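PDB 3ATR: conserved Archaeal protein from Sulfolobus acidocaldarius, which uses FAD to reduce the double bonds of the geranylgeranyl chains of digeranylgeranylglycerophospholipids, giving the saturated lipids of archaeal membranes. Local coordinates for residues A[71-76]-A[93-98]; A[78-83]-A[204-209]; A[186-191]-A[262-267]; A[192-197]-A[256-261]. All blocks are in the same frame, centred on the assembly; numbering follows the deposited sequence. Where two conformers were deposited one is given.

Contact 1 (A[71-76]-A[93-98]). With DD9 (nonane), chain C.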
# COMPACT_ATOMS: atom_id res chain seq x y z
N GLU A 71 -10.62 -16.43 4.62
CA GLU A 71 -10.02 -17.75 4.51
C GLU A 71 -9.47 -18.22 5.85
O GLU A 71 -9.61 -19.38 6.21
CB GLU A 71 -8.97 -17.79 3.41
CG GLU A 71 -9.63 -17.67 2.03
CD GLU A 71 -8.79 -18.19 0.89
OE1 GLU A 71 -8.76 -19.41 0.66
OE2 GLU A 71 -8.17 -17.37 0.20
N ASN A 72 -8.90 -17.32 6.62
CA ASN A 72 -8.25 -17.76 7.85
C ASN A 72 -8.10 -16.60 8.82
O ASN A 72 -7.64 -15.55 8.43
CB ASN A 72 -6.86 -18.30 7.49
CG ASN A 72 -6.19 -18.98 8.66
OD1 ASN A 72 -6.84 -19.73 9.39
ND2 ASN A 72 -4.91 -18.70 8.88
N LYS A 73 -8.49 -16.80 10.08
CA LYS A 73 -8.30 -15.73 11.07
C LYS A 73 -6.87 -15.69 11.56
O LYS A 73 -6.28 -16.74 11.82
CB LYS A 73 -9.28 -15.92 12.25
CG LYS A 73 -9.15 -14.83 13.33
CD LYS A 73 -9.57 -13.46 12.82
CE LYS A 73 -9.09 -12.35 13.74
NZ LYS A 73 -9.75 -12.56 15.07
N ILE A 74 -6.29 -14.49 11.66
CA ILE A 74 -4.90 -14.35 12.09
C ILE A 74 -4.86 -13.74 13.48
O ILE A 74 -5.55 -12.76 13.73
CB ILE A 74 -4.13 -13.43 11.09
CG1 ILE A 74 -4.12 -14.06 9.67
CG2 ILE A 74 -2.71 -13.12 11.54
CD1 ILE A 74 -3.55 -15.48 9.59
N ASN A 75 -4.05 -14.32 14.37
CA ASN A 75 -3.87 -13.81 15.74
C ASN A 75 -2.49 -13.19 16.01
O ASN A 75 -2.23 -12.67 17.12
CB ASN A 75 -4.20 -14.93 16.74
CG ASN A 75 -5.67 -15.27 16.72
OD1 ASN A 75 -6.08 -16.42 16.56
ND2 ASN A 75 -6.49 -14.25 16.84
N GLY A 76 -1.61 -13.24 15.01
CA GLY A 76 -0.33 -12.53 15.06
C GLY A 76 0.67 -12.90 14.01
O GLY A 76 0.33 -13.57 13.02
N GLU A 93 -4.79 -9.04 15.80
CA GLU A 93 -5.81 -9.69 14.99
C GLU A 93 -5.82 -9.20 13.56
O GLU A 93 -5.61 -8.02 13.27
CB GLU A 93 -7.19 -9.50 15.60
CG GLU A 93 -7.38 -10.28 16.90
CD GLU A 93 -8.71 -9.99 17.53
OE1 GLU A 93 -8.74 -9.18 18.48
OE2 GLU A 93 -9.73 -10.54 17.06
N GLY A 94 -6.10 -10.13 12.65
CA GLY A 94 -6.20 -9.78 11.24
C GLY A 94 -6.90 -10.86 10.48
O GLY A 94 -7.39 -11.84 11.05
N PHE A 95 -6.93 -10.68 9.17
CA PHE A 95 -7.67 -11.58 8.32
C PHE A 95 -6.78 -11.97 7.15
O PHE A 95 -6.14 -11.11 6.56
CB PHE A 95 -8.90 -10.86 7.78
CG PHE A 95 -9.77 -10.27 8.85
CD1 PHE A 95 -10.51 -11.12 9.70
CD2 PHE A 95 -9.86 -8.89 9.03
CE1 PHE A 95 -11.35 -10.59 10.69
CE2 PHE A 95 -10.68 -8.35 10.03
CZ PHE A 95 -11.41 -9.18 10.86
N GLU A 96 -6.77 -13.25 6.84
CA GLU A 96 -6.36 -13.77 5.51
C GLU A 96 -7.60 -13.94 4.62
O GLU A 96 -8.50 -14.77 4.88
CB GLU A 96 -5.60 -15.09 5.64
CG GLU A 96 -4.13 -14.94 5.51
CD GLU A 96 -3.72 -14.47 4.12
OE1 GLU A 96 -2.71 -13.77 4.00
OE2 GLU A 96 -4.42 -14.81 3.14
N LEU A 97 -7.66 -13.08 3.60
CA LEU A 97 -8.86 -12.89 2.80
C LEU A 97 -8.87 -13.71 1.56
O LEU A 97 -7.81 -14.06 1.01
CB LEU A 97 -8.91 -11.42 2.32
CG LEU A 97 -9.03 -10.37 3.43
CD1 LEU A 97 -9.16 -9.03 2.81
CD2 LEU A 97 -10.27 -10.65 4.15
N ASN A 98 -10.08 -14.03 1.09
CA ASN A 98 -10.28 -14.33 -0.32
C ASN A 98 -10.52 -12.93 -0.90
O ASN A 98 -11.63 -12.38 -0.80
CB ASN A 98 -11.49 -15.27 -0.55
CG ASN A 98 -11.67 -15.64 -2.03
OD1 ASN A 98 -11.58 -14.77 -2.90
ND2 ASN A 98 -11.94 -16.91 -2.31
C1 DD9 C . -2.42 -9.23 11.84
C2 DD9 C . -2.42 -9.12 10.32
C3 DD9 C . -1.65 -7.88 9.94
C4 DD9 C . -1.67 -7.70 8.42
C5 DD9 C . -0.33 -8.12 7.84
C6 DD9 C . 0.04 -7.12 6.74
C7 DD9 C . 1.44 -7.30 6.17
C8 DD9 C . 1.22 -7.73 4.72
C9 DD9 C . 2.16 -7.24 3.64

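Contact 2 (A[78-83]-A[204-209])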
# COMPACT_ATOMS: atom_id res chain seq x y z
N LYS A 78 4.85 -14.09 13.41
CA LYS A 78 6.16 -14.52 13.84
C LYS A 78 7.20 -13.92 12.88
O LYS A 78 7.19 -14.21 11.68
CB LYS A 78 6.24 -16.03 13.83
CG LYS A 78 5.22 -16.71 14.75
CD LYS A 78 5.84 -17.13 16.03
CE LYS A 78 4.84 -17.79 17.00
NZ LYS A 78 4.27 -19.02 16.42
N LEU A 79 8.11 -13.12 13.43
CA LEU A 79 9.18 -12.51 12.66
C LEU A 79 10.50 -13.23 12.95
O LEU A 79 10.93 -13.36 14.13
CB LEU A 79 9.28 -11.03 13.05
CG LEU A 79 10.23 -10.13 12.30
CD1 LEU A 79 9.73 -9.92 10.86
CD2 LEU A 79 10.37 -8.77 13.03
N TYR A 80 11.14 -13.70 11.88
CA TYR A 80 12.35 -14.51 11.99
C TYR A 80 13.60 -13.73 11.59
O TYR A 80 13.63 -13.09 10.52
CB TYR A 80 12.27 -15.73 11.08
CG TYR A 80 11.20 -16.75 11.45
CD1 TYR A 80 11.56 -18.01 11.93
CD2 TYR A 80 9.84 -16.46 11.29
CE1 TYR A 80 10.58 -18.97 12.25
CE2 TYR A 80 8.85 -17.41 11.62
CZ TYR A 80 9.23 -18.66 12.10
OH TYR A 80 8.28 -19.60 12.43
N SER A 81 14.64 -13.82 12.43
CA SER A 81 15.96 -13.27 12.09
C SER A 81 16.56 -14.02 10.88
O SER A 81 16.23 -15.19 10.64
CB SER A 81 16.91 -13.39 13.31
OG SER A 81 17.14 -14.76 13.60
N PRO A 82 17.49 -13.39 10.15
CA PRO A 82 18.17 -14.04 9.01
C PRO A 82 18.80 -15.37 9.39
O PRO A 82 18.68 -16.32 8.62
CB PRO A 82 19.28 -13.04 8.66
CG PRO A 82 18.69 -11.73 9.02
CD PRO A 82 17.78 -11.95 10.19
N ASP A 83 19.44 -15.47 10.56
CA ASP A 83 20.00 -16.78 10.95
C ASP A 83 18.99 -17.79 11.50
O ASP A 83 19.36 -18.93 11.84
CB ASP A 83 21.18 -16.63 11.93
CG ASP A 83 20.80 -15.94 13.25
OD1 ASP A 83 19.62 -15.88 13.65
OD2 ASP A 83 21.74 -15.46 13.93
N ARG A 204 4.08 -15.69 9.08
CA ARG A 204 5.51 -15.84 9.31
C ARG A 204 6.17 -14.87 8.35
O ARG A 204 5.80 -14.84 7.18
CB ARG A 204 5.98 -17.23 9.00
CG ARG A 204 5.36 -18.29 9.91
CD ARG A 204 5.85 -19.66 9.51
NE ARG A 204 5.00 -20.69 10.04
CZ ARG A 204 5.04 -21.98 9.71
NH1 ARG A 204 5.94 -22.44 8.83
NH2 ARG A 204 4.19 -22.82 10.27
N ILE A 205 7.08 -14.05 8.85
CA ILE A 205 7.81 -13.12 7.98
C ILE A 205 9.27 -13.33 8.27
O ILE A 205 9.68 -13.33 9.43
CB ILE A 205 7.39 -11.67 8.27
CG1 ILE A 205 6.04 -11.39 7.66
CG2 ILE A 205 8.46 -10.67 7.78
CD1 ILE A 205 5.46 -10.04 8.00
N PHE A 206 10.05 -13.58 7.21
CA PHE A 206 11.45 -13.93 7.35
C PHE A 206 12.29 -12.80 6.81
O PHE A 206 12.21 -12.49 5.60
CB PHE A 206 11.77 -15.19 6.58
CG PHE A 206 10.87 -16.33 6.89
CD1 PHE A 206 11.16 -17.21 7.95
CD2 PHE A 206 9.71 -16.53 6.11
CE1 PHE A 206 10.30 -18.26 8.24
CE2 PHE A 206 8.85 -17.57 6.38
CZ PHE A 206 9.13 -18.45 7.45
N ILE A 207 13.05 -12.17 7.70
CA ILE A 207 13.96 -11.09 7.31
C ILE A 207 15.30 -11.72 6.89
O ILE A 207 15.82 -12.63 7.56
CB ILE A 207 14.19 -10.13 8.48
CG1 ILE A 207 12.84 -9.69 9.09
CG2 ILE A 207 15.08 -8.97 8.02
CD1 ILE A 207 12.94 -8.75 10.23
N ASP A 208 15.84 -11.25 5.77
CA ASP A 208 17.06 -11.80 5.23
C ASP A 208 17.45 -10.93 4.05
O ASP A 208 16.75 -10.93 3.02
CB ASP A 208 16.90 -13.27 4.82
CG ASP A 208 18.24 -14.00 4.64
OD1 ASP A 208 19.14 -13.43 3.97
OD2 ASP A 208 18.39 -15.14 5.18
N GLN A 209 18.57 -10.23 4.18
CA GLN A 209 19.05 -9.31 3.14
C GLN A 209 19.63 -10.04 1.94
O GLN A 209 19.88 -9.43 0.90
CB GLN A 209 20.11 -8.32 3.68
CG GLN A 209 19.76 -7.64 5.03
CD GLN A 209 18.58 -6.65 4.97
OE1 GLN A 209 18.76 -5.42 5.03
NE2 GLN A 209 17.39 -7.18 4.86
O HOH W 1 14.91 -15.05 8.01
O HOH W 2 16.38 -16.48 6.27

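Contact 3 (A[186-191]-A[262-267]). With FDA (dihydroflavine-adenine dinucleotide), chain B.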
# COMPACT_ATOMS: atom_id res chain seq x y z
N ALA A 186 7.21 -8.13 -6.30
CA ALA A 186 6.81 -9.16 -5.34
C ALA A 186 6.09 -10.27 -6.11
O ALA A 186 5.46 -10.03 -7.15
CB ALA A 186 5.85 -8.57 -4.24
N TYR A 187 6.23 -11.48 -5.60
CA TYR A 187 5.71 -12.66 -6.28
C TYR A 187 5.23 -13.61 -5.21
O TYR A 187 5.87 -13.74 -4.17
CB TYR A 187 6.85 -13.33 -7.06
CG TYR A 187 6.44 -14.63 -7.71
CD1 TYR A 187 5.76 -14.65 -8.93
CD2 TYR A 187 6.72 -15.85 -7.06
CE1 TYR A 187 5.37 -15.90 -9.51
CE2 TYR A 187 6.37 -17.09 -7.67
CZ TYR A 187 5.67 -17.08 -8.87
OH TYR A 187 5.29 -18.24 -9.51
N ARG A 188 4.12 -14.29 -5.48
CA ARG A 188 3.62 -15.24 -4.49
C ARG A 188 2.94 -16.42 -5.17
O ARG A 188 2.43 -16.33 -6.31
CB ARG A 188 2.63 -14.56 -3.51
CG ARG A 188 1.34 -14.08 -4.20
CD ARG A 188 0.22 -15.21 -4.04
NE ARG A 188 -1.10 -14.78 -4.55
CZ ARG A 188 -1.44 -14.69 -5.84
NH1 ARG A 188 -0.55 -15.01 -6.79
NH2 ARG A 188 -2.65 -14.29 -6.16
N GLU A 189 2.87 -17.52 -4.42
CA GLU A 189 2.07 -18.65 -4.83
C GLU A 189 1.15 -19.08 -3.70
O GLU A 189 1.44 -18.83 -2.53
CB GLU A 189 3.00 -19.82 -5.16
CG GLU A 189 3.95 -19.46 -6.37
CD GLU A 189 4.80 -20.59 -6.90
OE1 GLU A 189 5.09 -21.58 -6.18
OE2 GLU A 189 5.22 -20.48 -8.07
N VAL A 190 0.04 -19.71 -4.05
CA VAL A 190 -0.76 -20.35 -2.99
C VAL A 190 -0.72 -21.83 -3.30
O VAL A 190 -1.03 -22.27 -4.43
CB VAL A 190 -2.22 -19.86 -3.00
CG1 VAL A 190 -3.02 -20.51 -1.90
CG2 VAL A 190 -2.27 -18.31 -2.83
N LEU A 191 -0.34 -22.60 -2.28
CA LEU A 191 -0.15 -24.05 -2.42
C LEU A 191 -0.81 -24.74 -1.27
O LEU A 191 -0.91 -24.17 -0.21
CB LEU A 191 1.34 -24.45 -2.48
CG LEU A 191 2.11 -23.88 -3.66
CD1 LEU A 191 3.06 -22.88 -3.07
CD2 LEU A 191 2.85 -24.96 -4.43
N LEU A 262 -0.32 -26.56 -6.58
CA LEU A 262 -0.30 -25.11 -6.72
C LEU A 262 -1.66 -24.61 -7.20
O LEU A 262 -2.23 -25.14 -8.19
CB LEU A 262 0.82 -24.68 -7.66
CG LEU A 262 0.79 -23.15 -7.81
CD1 LEU A 262 2.11 -22.56 -7.54
CD2 LEU A 262 0.20 -22.70 -9.16
N LEU A 263 -2.15 -23.57 -6.55
CA LEU A 263 -3.47 -23.05 -6.85
C LEU A 263 -3.42 -21.77 -7.69
O LEU A 263 -4.13 -21.66 -8.71
CB LEU A 263 -4.27 -22.85 -5.56
CG LEU A 263 -4.43 -24.08 -4.67
CD1 LEU A 263 -5.25 -23.73 -3.41
CD2 LEU A 263 -5.08 -25.25 -5.42
N VAL A 264 -2.58 -20.83 -7.27
CA VAL A 264 -2.43 -19.57 -8.04
C VAL A 264 -0.98 -19.14 -7.90
O VAL A 264 -0.27 -19.54 -6.97
CB VAL A 264 -3.40 -18.38 -7.63
CG1 VAL A 264 -4.85 -18.71 -7.90
CG2 VAL A 264 -3.20 -17.92 -6.16
N LYS A 265 -0.50 -18.33 -8.84
CA LYS A 265 0.86 -17.78 -8.72
C LYS A 265 0.89 -16.48 -9.52
O LYS A 265 0.08 -16.30 -10.43
CB LYS A 265 1.86 -18.84 -9.27
CG LYS A 265 1.57 -19.26 -10.76
CD LYS A 265 2.71 -20.07 -11.36
CE LYS A 265 2.29 -20.71 -12.68
NZ LYS A 265 3.37 -21.68 -12.98
N GLY A 266 1.81 -15.59 -9.21
CA GLY A 266 1.90 -14.37 -9.99
C GLY A 266 2.61 -13.29 -9.20
O GLY A 266 2.80 -13.44 -7.96
N GLY A 267 3.00 -12.21 -9.87
CA GLY A 267 3.72 -11.13 -9.20
C GLY A 267 3.25 -9.78 -9.70
O GLY A 267 2.56 -9.72 -10.71
PA FDA B . -5.48 -2.87 -7.47
O1A FDA B . -4.30 -3.16 -8.35
O2A FDA B . -5.98 -3.98 -6.58
O5B FDA B . -6.75 -2.53 -8.35
C5B FDA B . -6.62 -1.62 -9.50
C4B FDA B . -7.75 -1.95 -10.48
O4B FDA B . -7.73 -1.01 -11.56
C3B FDA B . -7.60 -3.33 -11.11
O3B FDA B . -8.74 -4.14 -10.74
C2B FDA B . -7.48 -3.05 -12.60
O2B FDA B . -8.19 -3.96 -13.44
C1B FDA B . -8.11 -1.68 -12.77
N9A FDA B . -7.54 -0.84 -13.84
C8A FDA B . -6.25 -0.45 -13.98
N7A FDA B . -6.18 0.43 -15.02
C5A FDA B . -7.46 0.63 -15.46
C6A FDA B . -8.02 1.40 -16.47
N6A FDA B . -7.24 2.18 -17.28
N1A FDA B . -9.38 1.32 -16.67
C2A FDA B . -10.20 0.54 -15.90
N3A FDA B . -9.65 -0.21 -14.90
C4A FDA B . -8.31 -0.18 -14.71
N1 FDA B . -1.11 -5.54 0.89
C2 FDA B . -1.74 -6.03 1.96
O2 FDA B . -2.53 -5.25 2.52
N3 FDA B . -1.53 -7.31 2.44
C4 FDA B . -0.68 -8.17 1.83
O4 FDA B . -0.51 -9.31 2.27
C4X FDA B . 0.08 -7.72 0.67
N5 FDA B . 0.97 -8.52 0.04
C5X FDA B . 1.25 -8.20 -1.26
C6 FDA B . 1.88 -9.19 -2.04
C7 FDA B . 2.17 -8.94 -3.39
C7M FDA B . 2.79 -10.07 -4.23
C8 FDA B . 1.86 -7.71 -3.91
C8M FDA B . 2.13 -7.41 -5.39
C9 FDA B . 1.24 -6.68 -3.15
C9A FDA B . 0.92 -6.94 -1.79
N10 FDA B . 0.31 -5.92 -0.97
C10 FDA B . -0.25 -6.35 0.21
C1' FDA B . -0.22 -4.69 -1.61
C2' FDA B . -1.72 -4.74 -2.00
O2' FDA B . -2.00 -5.91 -2.77
C3' FDA B . -2.06 -3.50 -2.84
O3' FDA B . -1.43 -2.38 -2.19
C4' FDA B . -3.54 -3.20 -2.95
O4' FDA B . -4.23 -4.38 -3.39
C5' FDA B . -3.72 -2.11 -4.02
O5' FDA B . -5.13 -1.82 -4.14
P FDA B . -5.60 -0.88 -5.34
O1P FDA B . -7.12 -0.86 -5.32
O2P FDA B . -4.82 0.40 -5.21
O3P FDA B . -5.01 -1.55 -6.71

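Contact 4 (A[192-197]-A[256-261])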
# COMPACT_ATOMS: atom_id res chain seq x y z
N LEU A 192 -1.34 -25.94 -1.50
CA LEU A 192 -1.71 -26.81 -0.37
C LEU A 192 -0.45 -27.36 0.26
O LEU A 192 0.62 -27.41 -0.39
CB LEU A 192 -2.69 -27.93 -0.78
CG LEU A 192 -4.00 -27.44 -1.44
CD1 LEU A 192 -5.02 -28.57 -1.72
CD2 LEU A 192 -4.68 -26.35 -0.63
N THR A 193 -0.55 -27.76 1.54
CA THR A 193 0.61 -28.30 2.28
C THR A 193 0.47 -29.79 2.52
O THR A 193 -0.64 -30.31 2.62
CB THR A 193 0.83 -27.60 3.64
OG1 THR A 193 -0.30 -27.82 4.51
CG2 THR A 193 1.01 -26.11 3.44
N LYS A 194 1.61 -30.46 2.62
CA LYS A 194 1.67 -31.92 2.80
C LYS A 194 1.16 -32.32 4.18
O LYS A 194 0.64 -33.42 4.37
CB LYS A 194 3.10 -32.39 2.62
CG LYS A 194 3.61 -32.32 1.20
CD LYS A 194 5.15 -32.20 1.22
CE LYS A 194 5.74 -32.19 -0.19
NZ LYS A 194 5.53 -33.48 -0.92
N GLU A 195 1.32 -31.41 5.14
CA GLU A 195 0.99 -31.67 6.54
C GLU A 195 0.29 -30.44 7.11
O GLU A 195 0.36 -29.35 6.52
CB GLU A 195 2.28 -31.97 7.34
CG GLU A 195 2.97 -33.35 7.03
CD GLU A 195 2.05 -34.56 7.20
OE1 GLU A 195 1.19 -34.57 8.12
OE2 GLU A 195 2.17 -35.53 6.41
N ASP A 196 -0.42 -30.62 8.23
CA ASP A 196 -1.11 -29.50 8.88
C ASP A 196 -0.08 -28.44 9.22
O ASP A 196 1.01 -28.74 9.64
CB ASP A 196 -1.87 -29.94 10.16
CG ASP A 196 -3.00 -30.93 9.88
OD1 ASP A 196 -3.45 -31.05 8.72
OD2 ASP A 196 -3.44 -31.62 10.84
N ILE A 197 -0.44 -27.18 8.98
CA ILE A 197 0.45 -26.10 9.25
C ILE A 197 0.53 -25.81 10.74
O ILE A 197 -0.51 -25.72 11.42
CB ILE A 197 -0.06 -24.83 8.51
CG1 ILE A 197 0.06 -25.03 6.99
CG2 ILE A 197 0.67 -23.62 8.98
CD1 ILE A 197 -0.64 -23.90 6.13
N ASP A 256 7.30 -27.68 3.52
CA ASP A 256 6.08 -28.47 3.64
C ASP A 256 5.07 -28.27 2.50
O ASP A 256 4.02 -28.94 2.51
CB ASP A 256 5.38 -28.08 4.95
CG ASP A 256 5.04 -26.54 5.00
OD1 ASP A 256 5.95 -25.69 4.83
OD2 ASP A 256 3.86 -26.18 5.19
N VAL A 257 5.31 -27.35 1.56
CA VAL A 257 4.32 -27.18 0.47
C VAL A 257 4.30 -28.37 -0.47
O VAL A 257 5.35 -28.98 -0.72
CB VAL A 257 4.46 -25.85 -0.36
CG1 VAL A 257 4.04 -24.66 0.48
CG2 VAL A 257 5.87 -25.66 -0.92
N ASP A 258 3.11 -28.69 -0.99
CA ASP A 258 2.99 -29.71 -2.02
C ASP A 258 2.98 -29.01 -3.38
O ASP A 258 1.97 -28.41 -3.78
CB ASP A 258 1.71 -30.53 -1.80
CG ASP A 258 1.59 -31.71 -2.76
OD1 ASP A 258 2.31 -31.77 -3.78
OD2 ASP A 258 0.72 -32.57 -2.51
N LYS A 259 4.12 -29.10 -4.08
CA LYS A 259 4.27 -28.40 -5.37
C LYS A 259 3.39 -28.95 -6.49
O LYS A 259 3.17 -28.30 -7.49
CB LYS A 259 5.73 -28.35 -5.80
CG LYS A 259 6.56 -27.45 -4.88
CD LYS A 259 8.00 -27.91 -4.89
CE LYS A 259 8.86 -26.93 -4.12
NZ LYS A 259 10.21 -27.48 -3.91
N SER A 260 2.85 -30.14 -6.29
CA SER A 260 1.86 -30.65 -7.24
C SER A 260 0.46 -30.06 -7.00
O SER A 260 -0.47 -30.34 -7.75
CB SER A 260 1.85 -32.19 -7.20
OG SER A 260 1.21 -32.68 -6.03
N LYS A 261 0.32 -29.21 -5.97
CA LYS A 261 -0.99 -28.66 -5.60
C LYS A 261 -0.92 -27.14 -5.55
O LYS A 261 -1.36 -26.51 -4.57
CB LYS A 261 -1.47 -29.16 -4.25
CG LYS A 261 -1.58 -30.71 -4.16
CD LYS A 261 -2.99 -31.12 -3.75
CE LYS A 261 -4.01 -30.67 -4.85
NZ LYS A 261 -5.32 -31.42 -4.84

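Contact 1 (A[71-76]-A[93-98])
Glu71 and Asn72 both turn their backbone N toward Glu96 O, the mark of a classic beta bulge at one end of this antiparallel pair. The bond from Glu71 N is weak and bent (129°), whereas Asn72 N approaches in the carbonyl plane, on a lone pair. The carboxylate of Glu71 reaches past Leu97 to the start of the next helix, its CG 4.0 Å from Asn98 CB, and is held by Lys222 and Lys226. Lys222 also binds the carboxylate of Glu96, which lies against the FAD-binding Asp50, so one lysine serves both glutamates beside the cofactor site. Asn72 O accepts from Glu96 N at 2.9 Å, and its amide is bonded to His200 O and Pro221 O. Lys73 leaves with CG anti to its N (chi1 -180°), then bends at chi2 and chi4, which carries CD beside Phe95 CE1 and brings NZ to 2.8 Å from Glu93 OE2, a salt bridge accepted on the anti lone pair. Ile74 forms two backbone bonds with Gly94. On the same face Ile74 CD1 lies 4.2 Å from Glu96 CG, and CG2 is 3.9 Å from C1 of the bound nonane. A CB on Gly94 would collide with that hydrocarbon. The two strands form a beta hairpin in the large mixed sheet, flanked by strand 51-53 beyond Phe95 and by strand 202-206 beyond Gly76; Asn98 caps helix 99-112 through Leu101 N.

Contact 2 (A[78-83]-A[204-209])
Tyr80 and Phe206 lie side by side and point the same way from strands 70-80 and 202-206, parallel neighbours in the large mixed sheet, forming one half of the tight part of this contact. Phe206 CE1 sits over the centre of the tyrosine ring, 3.5 Å above its plane, yet the ring planes are inclined at 37°, so the pair is oblique. Ile205 O lies at the edge of the Tyr80 ring, and the aliphatic stem of Arg204 runs past its far end, CD 3.8 Å from Tyr80 OH; the guanidinium itself bonds to Glu198 O. An alanine at Tyr80 would be likely to strip the Phe206 ring of its neighbour and the Arg204 stem of its support. On the other face, near the bound nonane and the lipid-binding His298, Leu79 swings its branch away from the backbone N (chi1 -174°), sending CD1 between Ile205 CG2, only 3.4 Å away, and Ile207 CD1. Three nearly straight bonds, including Tyr80 N to Ile205 O at 2.9 Å, keep the backbones in step.

Past Tyr80 strand 70-80 ends and waters mediate the contact. Pro82, packed on helix 360-368, has no N-H for Ile207 O and sets CG 3.3 Å from it. One water lies 2.6 Å from Ile207 O and near Ser81 O; another lies by Asp208 OD2 and, farther off, Pro82 O. The chemistry thus passes from ladder bonds and apolar packing to buried, water-mediated contacts.

Contact 3 (A[186-191]-A[262-267])
Tyr187 crosses from strand 183-193 to its antiparallel neighbour 261-271, the edge strand of the large sheet, over two glycines, and its side chain can be followed outward atom by atom. CB lies 4.2 Å from Gly266 O, and CG is also near that oxygen. A chi1 of 175° leans the ring along the second strand: CD1 meets Gly266 O at 3.3 Å, CE1 faces Gly266 N, and CZ is farther from the same nitrogen. At the tip, OH rests against Lys265 CB and gives its proton to Glu189 OE2 at 2.7 Å, on the anti lone pair. Helix 242-253 covers this face: Tyr246 OH bonds to the other oxygen of Glu189, and the rings of Tyr246 and His243 meet Tyr187 edge-to-face. A leucine in place of Tyr187 would probably leave Glu189 OE2 without this hydroxyl and Gly266 without much of its cover. A CB on Gly267 would clash with Ala186 O.

The opposite face carries Arg188, whose chain bends at chi2 (95°) and lays its guanidinium across the second strand, beside the FAD-binding Pro47. Val264 CG2 sits over one side of the group, 3.6 Å above its plane, and is packed tightly against Val190 CG2 as well. At Val190 a classic bulge shifts the register, since both Leu263 and Val264 face it; Leu263 N bonds to Val190 O at 2.7 Å.

At the inner end, Ala186 CB touches the C7M methyl of the reduced flavin at 3.4 Å. The chemistry implies a division: apolar contact with the flavin's dimethylbenzene edge at one end, and further along a tyrosine-glutamate-tyrosine chain that fixes a buried carboxylate.

Contact 4 (A[192-197]-A[256-261])
Leu192 and Lys261 share the first of three backbone bonds at the outer end of two antiparallel strands, where the chain 256-261 turns a corner through a type I beta turn from Asp258 to Lys261. Leu192 N gives to Lys261 O at 3.1 Å, Asp258 N to Leu192 O, and Lys194 N to Asp256 O at 2.9 Å in an almost straight line (177°). The first two engage both the amide and the carbonyl of Leu192, one to each end of the turn.

Apolar contact is carried by Leu192 and lysine methylenes. Leu192 CD1 rests 3.8 Å from Lys261 CD, and the side chains of Lys194 and Asp258 cross at about a right angle, Lys194 CG 4.0 Å from Asp258 CB. Val227 of strand 226-234 packs against Thr193, Ile197 and Val257.

Polar groups brace the loop and the turn. With CG beside its backbone N (chi1 -71°), Lys194 runs over the second backbone until CE is 3.3 Å from Val257 O. Asp256 lies alongside Thr193, OD2 3.3 Å from the CG2 methyl, and that oxygen is bonded to Tyr219 OH of strand 217-221. Thr193 OG1 holds its own bend by giving to Glu195 O at 2.6 Å. Within the turn an Asx turn is formed: Asp258 OD1 takes both Ser260 N and Ser260 OG, the hydroxyl at 2.7 Å, from the same face of its carboxylate plane.

Overall arrangement
All four contacts reach the large mixed sheet, but at different places. Contacts 1 and 2 share the inner strand 70-80, which pairs with 87-97 on one flank and 202-206 on the other; none of contact 2's touching residues is fully exposed. Contacts 3 and 4 share strand 183-193 and touch directly, Leu191 CD2 packing on Asp258 O; they use the edge strand 261-271 or the turn beside it and have exposed residues there. Arg204 of contact 2 also reaches Ile197 of contact 4. Contact 1, near flavin and nonane, mixes buried residues with salt bridges, and contact 3 meets the flavin at one end. Contact 2 relies mainly on aromatic and aliphatic packing, with water at one end. Contact 4, away from the annotated sites, relies on backbone bonds and turn-forming side chains.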